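PDB 3VPR: transcriptional regulator, TetR family from Thermus thermophilus, which represses transcription, probably by binding regulatory DNA through an N-terminal helix-turn-helix motif as members of the TetR family do. Local coordinates for residues Lys14-Glu18 with Lys19-Ala23; Ala23-Val26 with Gln27-Ala30; Glu49-Tyr52 with Glu53-Leu57; Arg88-Glu91 with Glu92-Phe96. All blocks are in the same frame, centred on the assembly; numbering follows the deposited sequence.

How the interactions relate
All four interactions join residues close in sequence, but at different places in the fold. Interaction 3 is the most buried: it lies within helix 47-70, which runs from the DNA-binding region into the C-terminal domain. Interactions 1 and 2 are partly buried and sit at the two ends of the loop between helices 4-19 and 26-33, sharing A23 and tied by the K19-D28 salt bridge. Interaction 4 is nearer the surface, at the break between helices 75-92 and 94-103, and meets interaction 3 where L57 and I54 touch F96. Aromatic packing marks interactions 1 and 4, capping bonds interaction 2, and two closely approaching carboxylates interaction 3.

Interaction 1: residues Lys14-Glu18 with Lys19-Ala23; sequences KLFTE and KGYEA
Y21 turns the edge of its ring onto the face of F16 in a T-shaped pair, with centroids 5.0 Å apart and planes at 65°. The atom that does the touching is CD1 of Y21, which sits over the centre of the F16 ring and lies 3.8 Å from F16 CZ. Separately, L15 and K19 run alongside each other, pointing the same way, and L15 CD1 rests 3.7 Å from K19 CD. The lysine chain then bends at chi3 (60°), which carries NZ to D28 for a salt bridge, with a weak hydrogen bond to A23 O at 3.2 Å.

Behind these side chains, the backbone brings helix 4-19 to its end. K19 N donates to L15 O at 2.7 Å, a normal helical bond. G20 N reaches F16 O at 2.6 Å, but the bond is bent to 134° at the hydrogen and its donor stands above the carbonyl plane. G20 then leaves helical geometry with a positive phi, where a side chain would be jammed against the carbonyl oxygen of K19. This turn delivers Y21 to F16. Further out, T24, L29, I54 and T99 pack on F16, while K47 makes a cation-pi contact with Y21.

The chemistry is thus divided: an edge-to-face aromatic contact packs the turn after the helix on its buried side, whereas the exposed lysine pairs its charge across the loop with the start of the next helix.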
loop_
_atom_site.group_PDB
_atom_site.type_symbol
_atom_site.label_atom_id
_atom_site.label_comp_id
_atom_site.label_asym_id
_atom_site.label_seq_id
_atom_site.Cartn_x
_atom_site.Cartn_y
_atom_site.Cartn_z
ATOM N N LYS A 14 -5.575 -13.443 14.093
ATOM C CA LYS A 14 -4.256 -13.251 14.698
ATOM C C LYS A 14 -3.261 -14.286 14.183
ATOM O O LYS A 14 -2.120 -13.959 13.876
ATOM C CB LYS A 14 -4.322 -13.359 16.216
ATOM C CG LYS A 14 -5.076 -12.246 16.895
ATOM C CD LYS A 14 -5.063 -12.459 18.406
ATOM C CE LYS A 14 -5.930 -11.434 19.119
ATOM N NZ LYS A 14 -5.918 -11.647 20.593
ATOM N N LEU A 15 -3.697 -15.534 14.079
ATOM C CA LEU A 15 -2.806 -16.589 13.621
ATOM C C LEU A 15 -2.371 -16.341 12.179
ATOM O O LEU A 15 -1.206 -16.525 11.843
ATOM C CB LEU A 15 -3.477 -17.959 13.763
ATOM C CG LEU A 15 -2.609 -19.119 13.293
ATOM C CD1 LEU A 15 -1.302 -19.127 14.086
ATOM C CD2 LEU A 15 -3.352 -20.427 13.477
ATOM N N PHE A 16 -3.303 -15.908 11.335
ATOM C CA PHE A 16 -2.979 -15.625 9.943
ATOM C C PHE A 16 -1.991 -14.463 9.876
ATOM O O PHE A 16 -1.118 -14.436 9.016
ATOM C CB PHE A 16 -4.227 -15.258 9.139
ATOM C CG PHE A 16 -5.192 -16.395 8.943
ATOM C CD1 PHE A 16 -4.741 -17.706 8.855
ATOM C CD2 PHE A 16 -6.558 -16.142 8.807
ATOM C CE1 PHE A 16 -5.639 -18.757 8.634
ATOM C CE2 PHE A 16 -7.462 -17.177 8.582
ATOM C CZ PHE A 16 -7.004 -18.490 8.496
ATOM N N THR A 17 -2.141 -13.497 10.776
ATOM C CA THR A 17 -1.242 -12.352 10.815
ATOM C C THR A 17 0.165 -12.797 11.245
ATOM O O THR A 17 1.165 -12.280 10.757
ATOM C CB THR A 17 -1.762 -11.278 11.803
ATOM O OG1 THR A 17 -2.974 -10.713 11.292
ATOM C CG2 THR A 17 -0.722 -10.165 12.004
ATOM N N GLU A 18 0.226 -13.769 12.151
ATOM C CA GLU A 18 1.490 -14.285 12.673
ATOM C C GLU A 18 2.177 -15.293 11.749
ATOM O O GLU A 18 3.398 -15.288 11.629
ATOM C CB GLU A 18 1.263 -14.941 14.049
ATOM C CG GLU A 18 0.822 -13.984 15.175
ATOM C CD GLU A 18 0.155 -14.709 16.362
ATOM O OE1 GLU A 18 -0.169 -14.046 17.376
ATOM O OE2 GLU A 18 -0.059 -15.939 16.282
ATOM N N LYS A 19 1.391 -16.155 11.108
ATOM C CA LYS A 19 1.915 -17.192 10.217
ATOM C C LYS A 19 1.670 -16.994 8.721
ATOM O O LYS A 19 2.356 -17.601 7.904
ATOM C CB LYS A 19 1.315 -18.555 10.553
ATOM C CG LYS A 19 1.645 -19.141 11.885
ATOM C CD LYS A 19 1.236 -20.614 11.880
ATOM C CE LYS A 19 1.987 -21.379 10.790
ATOM N NZ LYS A 19 1.639 -22.824 10.705
ATOM N N GLY A 20 0.684 -16.182 8.364
ATOM C CA GLY A 20 0.370 -15.988 6.958
ATOM C C GLY A 20 -0.815 -16.888 6.648
ATOM O O GLY A 20 -0.865 -18.009 7.146
ATOM N N TYR A 21 -1.757 -16.423 5.834
ATOM C CA TYR A 21 -2.945 -17.215 5.515
ATOM C C TYR A 21 -2.661 -18.553 4.866
ATOM O O TYR A 21 -3.186 -19.591 5.281
ATOM C CB TYR A 21 -3.892 -16.433 4.594
ATOM C CG TYR A 21 -5.085 -17.252 4.134
ATOM C CD1 TYR A 21 -6.183 -17.450 4.971
ATOM C CD2 TYR A 21 -5.096 -17.870 2.877
ATOM C CE1 TYR A 21 -7.259 -18.243 4.575
ATOM C CE2 TYR A 21 -6.166 -18.668 2.475
ATOM C CZ TYR A 21 -7.245 -18.850 3.332
ATOM O OH TYR A 21 -8.301 -19.655 2.962
ATOM N N GLU A 22 -1.854 -18.515 3.816
ATOM C CA GLU A 22 -1.506 -19.709 3.071
ATOM C C GLU A 22 -0.777 -20.767 3.892
ATOM O O GLU A 22 -1.057 -21.960 3.757
ATOM C CB GLU A 22 -0.670 -19.319 1.853
ATOM C CG GLU A 22 -1.490 -18.716 0.729
ATOM C CD GLU A 22 -2.558 -19.676 0.242
ATOM O OE1 GLU A 22 -2.216 -20.853 0.004
ATOM O OE2 GLU A 22 -3.731 -19.265 0.095
ATOM N N ALA A 23 0.141 -20.336 4.753
ATOM C CA ALA A 23 0.915 -21.272 5.570
ATOM C C ALA A 23 0.191 -21.780 6.809
ATOM O O ALA A 23 0.774 -22.510 7.607
ATOM C CB ALA A 23 2.235 -20.638 5.976
#

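Interaction 2: residues Ala23-Val26 with Gln27-Ala30; sequences ATSV and QDLA
S25 and D28 face each other at the start of helix 26-33 and exchange bonds in both directions. S25 OG lies between its own backbone N and carbonyl carbon (chi1 76°), which lets it accept from D28 N at 2.8 Å. In return D28 folds its carboxylate back over the first turn, and OD2 takes S25 N at 2.9 Å; the bond is almost straight at the hydrogen (177°), although the donor stands above the carboxylate plane. The same OD2 also has K19 as a salt-bridge partner. With an alanine in place of D28, K19 would probably lose its opposite charge and S25 N its side-chain acceptor.

Next to the polar pair, the methyl of T24 touches the first turn: CG2 lies 3.9 Å from D28 CB and 4.1 Å from L29 CG, with the T24 and L29 side chains crossing at about a right angle. Backbone bonds from L29 N to S25 O and from A30 N to V26 O begin the regular helix.

L29 and A30 also pack on L40 of helix 37-44. This is a capping box with S25 as N-cap, opening the first helix of the predicted helix-turn-helix motif.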
loop_
_atom_site.group_PDB
_atom_site.type_symbol
_atom_site.label_atom_id
_atom_site.label_comp_id
_atom_site.label_asym_id
_atom_site.label_seq_id
_atom_site.Cartn_x
_atom_site.Cartn_y
_atom_site.Cartn_z
ATOM N N ALA A 23 0.141 -20.336 4.753
ATOM C CA ALA A 23 0.915 -21.272 5.570
ATOM C C ALA A 23 0.191 -21.780 6.809
ATOM O O ALA A 23 0.774 -22.510 7.607
ATOM C CB ALA A 23 2.235 -20.638 5.976
ATOM N N THR A 24 -1.069 -21.396 6.985
ATOM C CA THR A 24 -1.829 -21.858 8.144
ATOM C C THR A 24 -2.883 -22.872 7.709
ATOM O O THR A 24 -3.757 -22.564 6.902
ATOM C CB THR A 24 -2.511 -20.683 8.871
ATOM O OG1 THR A 24 -1.511 -19.745 9.276
ATOM C CG2 THR A 24 -3.255 -21.171 10.105
ATOM N N SER A 25 -2.794 -24.083 8.251
ATOM C CA SER A 25 -3.732 -25.143 7.900
ATOM C C SER A 25 -4.947 -25.147 8.808
ATOM O O SER A 25 -4.932 -24.554 9.884
ATOM C CB SER A 25 -3.048 -26.506 8.006
ATOM O OG SER A 25 -2.910 -26.894 9.366
ATOM N N VAL A 26 -6.004 -25.815 8.370
ATOM C CA VAL A 26 -7.209 -25.926 9.180
ATOM C C VAL A 26 -6.778 -26.659 10.454
ATOM O O VAL A 26 -7.264 -26.372 11.548
ATOM C CB VAL A 26 -8.307 -26.736 8.435
ATOM C CG1 VAL A 26 -9.397 -27.188 9.407
ATOM C CG2 VAL A 26 -8.923 -25.865 7.338
ATOM N N GLN A 27 -5.842 -27.587 10.297
ATOM C CA GLN A 27 -5.311 -28.359 11.418
ATOM C C GLN A 27 -4.674 -27.416 12.430
ATOM O O GLN A 27 -4.892 -27.553 13.633
ATOM C CB GLN A 27 -4.259 -29.362 10.930
ATOM C CG GLN A 27 -3.781 -30.315 12.001
ATOM C CD GLN A 27 -4.908 -31.154 12.561
ATOM O OE1 GLN A 27 -5.550 -31.910 11.836
ATOM N NE2 GLN A 27 -5.159 -31.022 13.859
ATOM N N ASP A 28 -3.888 -26.464 11.930
ATOM C CA ASP A 28 -3.223 -25.475 12.776
ATOM C C ASP A 28 -4.216 -24.664 13.604
ATOM O O ASP A 28 -4.017 -24.472 14.806
ATOM C CB ASP A 28 -2.392 -24.504 11.932
ATOM C CG ASP A 28 -1.173 -25.159 11.322
ATOM O OD1 ASP A 28 -0.634 -26.110 11.935
ATOM O OD2 ASP A 28 -0.738 -24.710 10.239
ATOM N N LEU A 29 -5.277 -24.177 12.957
ATOM C CA LEU A 29 -6.293 -23.386 13.645
ATOM C C LEU A 29 -7.009 -24.204 14.705
ATOM O O LEU A 29 -7.250 -23.727 15.814
ATOM C CB LEU A 29 -7.341 -22.859 12.652
ATOM C CG LEU A 29 -6.993 -21.747 11.657
ATOM C CD1 LEU A 29 -8.124 -21.602 10.638
ATOM C CD2 LEU A 29 -6.770 -20.432 12.401
ATOM N N ALA A 30 -7.355 -25.439 14.360
ATOM C CA ALA A 30 -8.079 -26.300 15.286
ATOM C C ALA A 30 -7.313 -26.512 16.580
ATOM O O ALA A 30 -7.896 -26.447 17.663
ATOM C CB ALA A 30 -8.378 -27.630 14.636
#

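Interaction 3: residues Glu49-Tyr52 with Glu53-Leu57; sequences EILY and EISLL
E53 runs back along helix 47-70 over the preceding turn and meets E49 for most of its length. Its CB lies 3.5 Å from E49 O. CG stands beside its own backbone N (chi1 -80°), which directs the chain toward the earlier turn, and there it comes within 3.4 Å of E49 OE2. Beyond CG the chain is extended: CD lies 3.3 Å from E49 OE2, and at the tip OE2 approaches E49 OE2 to 2.5 Å, the two carboxylates turned 66° apart. E49 makes its half of the approach by bending at chi2. A weak, long ion pair also links E53 OE2 to R5, and L9 of helix 4-19 touches the side chain.

Elsewhere on the helix the contacts are apolar packing and a doubly bonded carbonyl. Both methyls of L56 lie against the outer end of the Y52 ring, with CD2 3.6 Å from CZ and CD1 3.7 Å from CE1; E49 OE2 also lies at the edge of this ring, in its plane. S55 grips L51 O twice, through N at 3.0 Å and OG at 2.9 Å, the two donors coming from opposite faces of the carbonyl plane. The buried serine hydroxyl is thereby satisfied within its own helix.

Oxygens as close as those of E49 and E53 suggest that one acid group holds a proton and donates it to the other, which would relieve the repulsion expected of two charged carboxylates.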
loop_
_atom_site.group_PDB
_atom_site.type_symbol
_atom_site.label_atom_id
_atom_site.label_comp_id
_atom_site.label_asym_id
_atom_site.label_seq_id
_atom_site.Cartn_x
_atom_site.Cartn_y
_atom_site.Cartn_z
ATOM N N GLU A 49 -13.972 -19.640 3.889
ATOM C CA GLU A 49 -15.103 -18.930 4.471
ATOM C C GLU A 49 -14.653 -18.153 5.703
ATOM O O GLU A 49 -15.208 -17.090 5.987
ATOM C CB GLU A 49 -16.224 -19.903 4.848
ATOM C CG GLU A 49 -17.374 -19.282 5.645
ATOM C CD GLU A 49 -18.214 -18.324 4.832
ATOM O OE1 GLU A 49 -18.237 -18.459 3.594
ATOM O OE2 GLU A 49 -18.877 -17.451 5.429
ATOM N N ILE A 50 -13.646 -18.666 6.415
ATOM C CA ILE A 50 -13.124 -17.991 7.616
ATOM C C ILE A 50 -12.418 -16.709 7.175
ATOM O O ILE A 50 -12.634 -15.633 7.749
ATOM C CB ILE A 50 -12.118 -18.897 8.398
ATOM C CG1 ILE A 50 -12.850 -20.132 8.933
ATOM C CG2 ILE A 50 -11.477 -18.116 9.557
ATOM C CD1 ILE A 50 -11.980 -21.068 9.774
ATOM N N LEU A 51 -11.588 -16.831 6.144
ATOM C CA LEU A 51 -10.882 -15.687 5.582
ATOM C C LEU A 51 -11.908 -14.684 5.052
ATOM O O LEU A 51 -11.755 -13.477 5.186
ATOM C CB LEU A 51 -9.983 -16.132 4.421
ATOM C CG LEU A 51 -9.438 -14.972 3.580
ATOM C CD1 LEU A 51 -8.597 -14.066 4.468
ATOM C CD2 LEU A 51 -8.610 -15.493 2.416
ATOM N N TYR A 52 -12.954 -15.203 4.426
ATOM C CA TYR A 52 -14.002 -14.355 3.880
ATOM C C TYR A 52 -14.705 -13.553 4.987
ATOM O O TYR A 52 -14.864 -12.344 4.867
ATOM C CB TYR A 52 -15.010 -15.219 3.107
ATOM C CG TYR A 52 -16.278 -14.505 2.735
ATOM C CD1 TYR A 52 -16.257 -13.385 1.896
ATOM C CD2 TYR A 52 -17.500 -14.928 3.244
ATOM C CE1 TYR A 52 -17.420 -12.707 1.584
ATOM C CE2 TYR A 52 -18.670 -14.262 2.939
ATOM C CZ TYR A 52 -18.629 -13.152 2.112
ATOM O OH TYR A 52 -19.798 -12.481 1.834
ATOM N N GLU A 53 -15.106 -14.223 6.066
ATOM C CA GLU A 53 -15.792 -13.543 7.167
ATOM C C GLU A 53 -14.897 -12.548 7.909
ATOM O O GLU A 53 -15.358 -11.499 8.355
ATOM C CB GLU A 53 -16.413 -14.569 8.120
ATOM C CG GLU A 53 -17.734 -15.089 7.568
ATOM C CD GLU A 53 -18.417 -16.098 8.451
ATOM O OE1 GLU A 53 -18.576 -15.834 9.662
ATOM O OE2 GLU A 53 -18.810 -17.157 7.919
ATOM N N ILE A 54 -13.612 -12.864 8.022
ATOM C CA ILE A 54 -12.688 -11.934 8.641
ATOM C C ILE A 54 -12.639 -10.664 7.767
ATOM O O ILE A 54 -12.702 -9.542 8.270
ATOM C CB ILE A 54 -11.281 -12.549 8.748
ATOM C CG1 ILE A 54 -11.251 -13.556 9.905
ATOM C CG2 ILE A 54 -10.234 -11.452 8.932
ATOM C CD1 ILE A 54 -9.960 -14.338 10.018
ATOM N N SER A 55 -12.535 -10.846 6.455
ATOM C CA SER A 55 -12.481 -9.707 5.532
ATOM C C SER A 55 -13.754 -8.871 5.629
ATOM O O SER A 55 -13.698 -7.649 5.740
ATOM C CB SER A 55 -12.292 -10.204 4.100
ATOM O OG SER A 55 -11.061 -10.895 3.983
ATOM N N LEU A 56 -14.899 -9.540 5.593
ATOM C CA LEU A 56 -16.194 -8.869 5.707
ATOM C C LEU A 56 -16.241 -8.037 6.995
ATOM O O LEU A 56 -16.535 -6.845 6.958
ATOM C CB LEU A 56 -17.308 -9.920 5.725
ATOM C CG LEU A 56 -18.506 -9.753 4.789
ATOM C CD1 LEU A 56 -18.030 -9.495 3.362
ATOM C CD2 LEU A 56 -19.357 -11.020 4.858
ATOM N N LEU A 57 -15.939 -8.666 8.128
ATOM C CA LEU A 57 -15.933 -7.981 9.428
ATOM C C LEU A 57 -15.097 -6.699 9.400
ATOM O O LEU A 57 -15.503 -5.660 9.921
ATOM C CB LEU A 57 -15.395 -8.920 10.512
ATOM C CG LEU A 57 -15.340 -8.437 11.967
ATOM C CD1 LEU A 57 -15.436 -9.643 12.892
ATOM C CD2 LEU A 57 -14.052 -7.639 12.234
#

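Interaction 4: residues Arg88-Glu91 with Glu92-Phe96; sequences RYFE and ENYPF
N93 and Y89 meet twice, through hydrogen bonds and across a ring face. Y89 O accepts from N93 N at 3.1 Å and from N93 ND2 at 3.0 Å, the two donors arriving on opposite faces of the carbonyl plane. N93 N also makes a weak bond to F90 O at 3.4 Å. With CG beside the backbone N (chi1 -57°), the asparagine folds back over the helix end and brings ND2 to 3.1 Å above the plane of the Y89 ring, over its centre. Amide and ring planes are 38° apart, so the amide lies tilted over the ring. Beyond the ring, the hydroxyl is hydrogen-bonded to L57 O of helix 47-70. A leucine in place of Y89 would probably leave L57 O without this partner and N93 ND2 without the aromatic face beneath it.

Aromatic packing continues on another side of the helix. F90 and Y94 point the same way, and F90 CZ touches the edge of the Y94 ring at CD1, 3.8 Å away; the planes are 64° apart.

Charge plays a lesser part. R88 CG packs 3.6 Å from E92 CD, but R88 NE and E92 OE2 are 4.5 Å apart, beyond a salt bridge, and the guanidinium finds its closer mate in E171.

N93 both closes helix 75-92 and takes the N-cap position of helix 94-103, though its side chain is turned back to the first helix. The result is an abrupt helix-to-helix break within the TetR-type C-terminal domain.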
loop_
_atom_site.group_PDB
_atom_site.type_symbol
_atom_site.label_atom_id
_atom_site.label_comp_id
_atom_site.label_asym_id
_atom_site.label_seq_id
_atom_site.Cartn_x
_atom_site.Cartn_y
_atom_site.Cartn_z
ATOM N N ARG A 88 -8.687 4.839 13.050
ATOM C CA ARG A 88 -8.966 4.302 14.374
ATOM C C ARG A 88 -9.464 2.868 14.247
ATOM O O ARG A 88 -8.992 1.973 14.944
ATOM C CB ARG A 88 -10.008 5.147 15.106
ATOM C CG ARG A 88 -10.541 4.460 16.354
ATOM C CD ARG A 88 -11.407 5.366 17.204
ATOM N NE ARG A 88 -10.607 6.176 18.113
ATOM C CZ ARG A 88 -11.100 6.892 19.118
ATOM N NH1 ARG A 88 -12.406 6.910 19.359
ATOM N NH2 ARG A 88 -10.280 7.594 19.884
ATOM N N TYR A 89 -10.415 2.646 13.347
ATOM C CA TYR A 89 -10.946 1.308 13.150
ATOM C C TYR A 89 -9.817 0.368 12.730
ATOM O O TYR A 89 -9.708 -0.748 13.222
ATOM C CB TYR A 89 -12.022 1.311 12.070
ATOM C CG TYR A 89 -12.732 -0.009 11.965
ATOM C CD1 TYR A 89 -13.756 -0.335 12.848
ATOM C CD2 TYR A 89 -12.365 -0.946 11.005
ATOM C CE1 TYR A 89 -14.399 -1.560 12.785
ATOM C CE2 TYR A 89 -13.005 -2.179 10.927
ATOM C CZ TYR A 89 -14.021 -2.481 11.824
ATOM O OH TYR A 89 -14.659 -3.703 11.769
ATOM N N PHE A 90 -8.981 0.823 11.805
ATOM C CA PHE A 90 -7.867 0.012 11.332
ATOM C C PHE A 90 -6.998 -0.465 12.498
ATOM O O PHE A 90 -6.674 -1.648 12.599
ATOM C CB PHE A 90 -7.017 0.819 10.347
ATOM C CG PHE A 90 -5.574 0.401 10.309
ATOM C CD1 PHE A 90 -5.206 -0.822 9.755
ATOM C CD2 PHE A 90 -4.577 1.231 10.843
ATOM C CE1 PHE A 90 -3.856 -1.225 9.724
ATOM C CE2 PHE A 90 -3.223 0.841 10.820
ATOM C CZ PHE A 90 -2.863 -0.389 10.260
ATOM N N GLU A 91 -6.640 0.459 13.383
ATOM C CA GLU A 91 -5.797 0.138 14.523
ATOM C C GLU A 91 -6.430 -0.768 15.578
ATOM O O GLU A 91 -5.737 -1.574 16.190
ATOM C CB GLU A 91 -5.309 1.427 15.194
ATOM C CG GLU A 91 -4.629 1.191 16.543
ATOM C CD GLU A 91 -3.832 2.392 17.020
ATOM O OE1 GLU A 91 -4.371 3.522 16.986
ATOM O OE2 GLU A 91 -2.668 2.200 17.437
ATOM N N GLU A 92 -7.731 -0.631 15.807
ATOM C CA GLU A 92 -8.407 -1.452 16.809
ATOM C C GLU A 92 -8.621 -2.876 16.295
ATOM O O GLU A 92 -8.736 -3.819 17.077
ATOM C CB GLU A 92 -9.766 -0.848 17.166
ATOM C CG GLU A 92 -9.722 0.603 17.601
ATOM C CD GLU A 92 -11.111 1.178 17.791
ATOM O OE1 GLU A 92 -11.936 1.040 16.863
ATOM O OE2 GLU A 92 -11.377 1.769 18.859
ATOM N N ASN A 93 -8.671 -3.030 14.977
ATOM C CA ASN A 93 -8.900 -4.334 14.362
ATOM C C ASN A 93 -7.728 -4.698 13.447
ATOM O O ASN A 93 -7.906 -5.309 12.391
ATOM C CB ASN A 93 -10.208 -4.268 13.567
ATOM C CG ASN A 93 -11.387 -3.853 14.433
ATOM O OD1 ASN A 93 -11.914 -4.657 15.194
ATOM N ND2 ASN A 93 -11.789 -2.590 14.338
ATOM N N TYR A 94 -6.531 -4.311 13.873
ATOM C CA TYR A 94 -5.306 -4.540 13.114
ATOM C C TYR A 94 -5.161 -5.931 12.489
ATOM O O TYR A 94 -4.961 -6.058 11.279
ATOM C CB TYR A 94 -4.097 -4.244 14.006
ATOM C CG TYR A 94 -2.772 -4.386 13.302
ATOM C CD1 TYR A 94 -2.310 -3.392 12.450
ATOM C CD2 TYR A 94 -1.979 -5.517 13.490
ATOM C CE1 TYR A 94 -1.092 -3.513 11.805
ATOM C CE2 TYR A 94 -0.755 -5.651 12.845
ATOM C CZ TYR A 94 -0.320 -4.642 12.004
ATOM O OH TYR A 94 0.886 -4.761 11.352
ATOM N N PRO A 95 -5.250 -6.997 13.302
ATOM C CA PRO A 95 -5.110 -8.339 12.720
ATOM C C PRO A 95 -6.089 -8.690 11.591
ATOM O O PRO A 95 -5.738 -9.442 10.680
ATOM C CB PRO A 95 -5.223 -9.269 13.935
ATOM C CG PRO A 95 -5.917 -8.432 14.979
ATOM C CD PRO A 95 -5.395 -7.054 14.768
ATOM N N PHE A 96 -7.307 -8.156 11.641
ATOM C CA PHE A 96 -8.281 -8.425 10.585
ATOM C C PHE A 96 -7.848 -7.791 9.265
ATOM O O PHE A 96 -8.095 -8.339 8.189
ATOM C CB PHE A 96 -9.657 -7.874 10.956
ATOM C CG PHE A 96 -10.349 -8.645 12.034
ATOM C CD1 PHE A 96 -10.062 -8.406 13.372
ATOM C CD2 PHE A 96 -11.292 -9.617 11.712
ATOM C CE1 PHE A 96 -10.705 -9.129 14.379
ATOM C CE2 PHE A 96 -11.945 -10.349 12.711
ATOM C CZ PHE A 96 -11.650 -10.105 14.047
#